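2-(acetamidomethylene)succinate hydrolase (PDB 3KXP) catalyses the last step of vitamin B6 degradation, hydrolysing (E)-2-(acetamidomethylene)succinate to succinic semialdehyde, acetate, ammonia and carbon dioxide. Local coordinates at residues G144-V149 with S245-A250. Sequence-based numbering, arbitrary orientation.
Sequences GARNSV and SDLVPA
Arg146 and Val149, one turn apart on helix 143-154, lie against the loop 245-247 and the first turn of helix 248-253, the backbones nearest at Val149 and Ala250, whose CA atoms are 6.4 Å apart. Both methyls of Leu247 close on the aliphatic start of Arg146, CD1 lying 3.8 Å from Arg146 CG. With CG anti to the backbone N (chi1 175°) and bends at the next two torsions, the arginine slants across the leucine and brings its guanidinium beside Ser245. A water at the guanidinium edge, in its plane, bridges the segments, accepting from Arg146 NE at 2.9 Å and donating to Ser245 OG at 2.7 Å; Ser245 OG also bonds Gly242 O. Asn147 OD1 accepts a hydrogen bond from Arg146 NH1 at 2.7 Å, lying in the guanidinium plane, which helps fix the group's rotation. A leucine in place of Arg146 would probably leave the bridging water and Asn147 OD1 without their donor. Val149 CG1 rests 3.9 Å from Ala250 O. Asp246 OD1 caps the new helix by accepting from Val248 N. The contact packs the helix following Ser142, the probable nucleophile, and its likely nucleophile elbow against the segment leading to strand 258-263 of this alpha/beta hydrolase fold.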
ATOM      1  N   GLY A 144     -13.079   6.965  13.251  1.00 23.57           N
ATOM      2  CA  GLY A 144     -12.513   5.644  13.469  1.00 24.79           C
ATOM      3  C   GLY A 144     -11.066   5.570  12.997  1.00 26.03           C
ATOM      4  O   GLY A 144     -10.216   5.001  13.683  1.00 25.77           O
ATOM      5  N   ALA A 145     -10.784   6.143  11.824  1.00 25.30           N
ATOM      6  CA  ALA A 145      -9.426   6.134  11.277  1.00 25.22           C
ATOM      7  C   ALA A 145      -8.476   6.881  12.211  1.00 23.79           C
ATOM      8  O   ALA A 145      -7.395   6.393  12.531  1.00 26.84           O
ATOM      9  CB  ALA A 145      -9.406   6.772   9.880  1.00 25.34           C
ATOM     10  N   ARG A 146      -8.879   8.068  12.642  1.00 22.73           N
ATOM     11  CA  ARG A 146      -8.058   8.851  13.555  1.00 22.89           C
ATOM     12  C   ARG A 146      -7.802   8.038  14.831  1.00 23.25           C
ATOM     13  O   ARG A 146      -6.684   7.984  15.330  1.00 21.24           O
ATOM     14  CB  ARG A 146      -8.763  10.168  13.885  1.00 20.98           C
ATOM     15  CG  ARG A 146      -8.042  11.009  14.917  1.00 22.73           C
ATOM     16  CD  ARG A 146      -8.519  10.670  16.319  1.00 24.17           C
ATOM     17  NE  ARG A 146      -8.877  11.904  16.991  1.00 28.03           N
ATOM     18  CZ  ARG A 146      -9.873  12.037  17.855  1.00 29.15           C
ATOM     19  NH1 ARG A 146     -10.637  11.000  18.175  1.00 26.77           N
ATOM     20  NH2 ARG A 146     -10.116  13.229  18.376  1.00 31.91           N
ATOM     21  N   ASN A 147      -8.845   7.386  15.336  1.00 23.03           N
ATOM     22  CA  ASN A 147      -8.718   6.582  16.536  1.00 24.32           C
ATOM     23  C   ASN A 147      -7.777   5.402  16.342  1.00 25.16           C
ATOM     24  O   ASN A 147      -6.924   5.145  17.193  1.00 25.79           O
ATOM     25  CB  ASN A 147     -10.091   6.073  16.996  1.00 25.29           C
ATOM     26  CG  ASN A 147     -10.998   7.199  17.467  1.00 26.34           C
ATOM     27  OD1 ASN A 147     -10.525   8.291  17.780  1.00 26.22           O
ATOM     28  ND2 ASN A 147     -12.304   6.935  17.532  1.00 24.50           N
ATOM     29  N   SER A 148      -7.922   4.689  15.227  1.00 23.67           N
ATOM     30  CA  SER A 148      -7.075   3.531  14.971  1.00 22.71           C
ATOM     31  C   SER A 148      -5.588   3.862  14.863  1.00 23.51           C
ATOM     32  O   SER A 148      -4.757   3.159  15.432  1.00 26.02           O
ATOM     33  CB  SER A 148      -7.528   2.808  13.708  1.00 21.45           C
ATOM     34  OG  SER A 148      -8.796   2.218  13.901  1.00 24.98           O
ATOM     35  N   VAL A 149      -5.243   4.923  14.143  1.00 23.29           N
ATOM     36  CA  VAL A 149      -3.839   5.285  14.000  1.00 22.71           C
ATOM     37  C   VAL A 149      -3.257   5.714  15.351  1.00 25.17           C
ATOM     38  O   VAL A 149      -2.097   5.419  15.652  1.00 25.30           O
ATOM     39  CB  VAL A 149      -3.654   6.402  12.958  1.00 20.89           C
ATOM     40  CG1 VAL A 149      -2.176   6.777  12.843  1.00 17.49           C
ATOM     41  CG2 VAL A 149      -4.190   5.933  11.604  1.00 19.47           C
ATOM     42  N   SER A 245      -7.568  18.229  17.205  1.00 30.47           N
ATOM     43  CA  SER A 245      -6.238  18.051  17.777  1.00 31.47           C
ATOM     44  C   SER A 245      -5.186  17.601  16.766  1.00 30.78           C
ATOM     45  O   SER A 245      -5.495  16.964  15.756  1.00 29.63           O
ATOM     46  CB  SER A 245      -6.291  17.079  18.963  1.00 30.92           C
ATOM     47  OG  SER A 245      -6.807  15.822  18.571  1.00 35.11           O
ATOM     48  N   ASP A 246      -3.942  17.959  17.059  1.00 29.15           N
ATOM     49  CA  ASP A 246      -2.805  17.640  16.215  1.00 29.63           C
ATOM     50  C   ASP A 246      -2.636  16.129  16.085  1.00 28.54           C
ATOM     51  O   ASP A 246      -2.424  15.428  17.071  1.00 26.20           O
ATOM     52  CB  ASP A 246      -1.540  18.284  16.804  1.00 31.84           C
ATOM     53  CG  ASP A 246      -0.333  18.168  15.887  1.00 34.43           C
ATOM     54  OD1 ASP A 246      -0.508  17.854  14.688  1.00 34.74           O
ATOM     55  OD2 ASP A 246       0.794  18.408  16.368  1.00 37.61           O
ATOM     56  N   LEU A 247      -2.727  15.642  14.850  1.00 27.82           N
ATOM     57  CA  LEU A 247      -2.606  14.221  14.560  1.00 26.16           C
ATOM     58  C   LEU A 247      -1.218  13.845  14.024  1.00 25.45           C
ATOM     59  O   LEU A 247      -0.949  12.673  13.746  1.00 26.82           O
ATOM     60  CB  LEU A 247      -3.690  13.827  13.548  1.00 24.87           C
ATOM     61  CG  LEU A 247      -4.014  12.338  13.409  1.00 25.31           C
ATOM     62  CD1 LEU A 247      -4.350  11.752  14.780  1.00 23.17           C
ATOM     63  CD2 LEU A 247      -5.177  12.160  12.445  1.00 23.57           C
ATOM     64  N   VAL A 248      -0.341  14.837  13.891  1.00 24.68           N
ATOM     65  CA  VAL A 248       1.012  14.621  13.375  1.00 24.03           C
ATOM     66  C   VAL A 248       1.818  13.595  14.180  1.00 23.38           C
ATOM     67  O   VAL A 248       2.405  12.674  13.608  1.00 23.28           O
ATOM     68  CB  VAL A 248       1.796  15.965  13.300  1.00 24.61           C
ATOM     69  CG1 VAL A 248       3.260  15.716  12.958  1.00 24.42           C
ATOM     70  CG2 VAL A 248       1.172  16.862  12.250  1.00 23.19           C
ATOM     71  N   PRO A 249       1.863  13.738  15.517  1.00 23.22           N
ATOM     72  CA  PRO A 249       2.620  12.780  16.341  1.00 22.50           C
ATOM     73  C   PRO A 249       2.201  11.329  16.092  1.00 24.02           C
ATOM     74  O   PRO A 249       3.044  10.438  15.990  1.00 23.80           O
ATOM     75  CB  PRO A 249       2.308  13.232  17.764  1.00 23.35           C
ATOM     76  CG  PRO A 249       2.156  14.722  17.607  1.00 22.57           C
ATOM     77  CD  PRO A 249       1.319  14.830  16.345  1.00 22.60           C
ATOM     78  N   ALA A 250       0.894  11.102  15.982  1.00 24.92           N
ATOM     79  CA  ALA A 250       0.365   9.763  15.743  1.00 24.47           C
ATOM     80  C   ALA A 250       0.822   9.174  14.402  1.00 24.97           C
ATOM     81  O   ALA A 250       1.187   8.003  14.331  1.00 25.68           O
ATOM     82  CB  ALA A 250      -1.152   9.783  15.819  1.00 22.71           C
TER
HETATM   83  O   HOH W   1      -7.818  14.568  16.354  1.00 38.15           O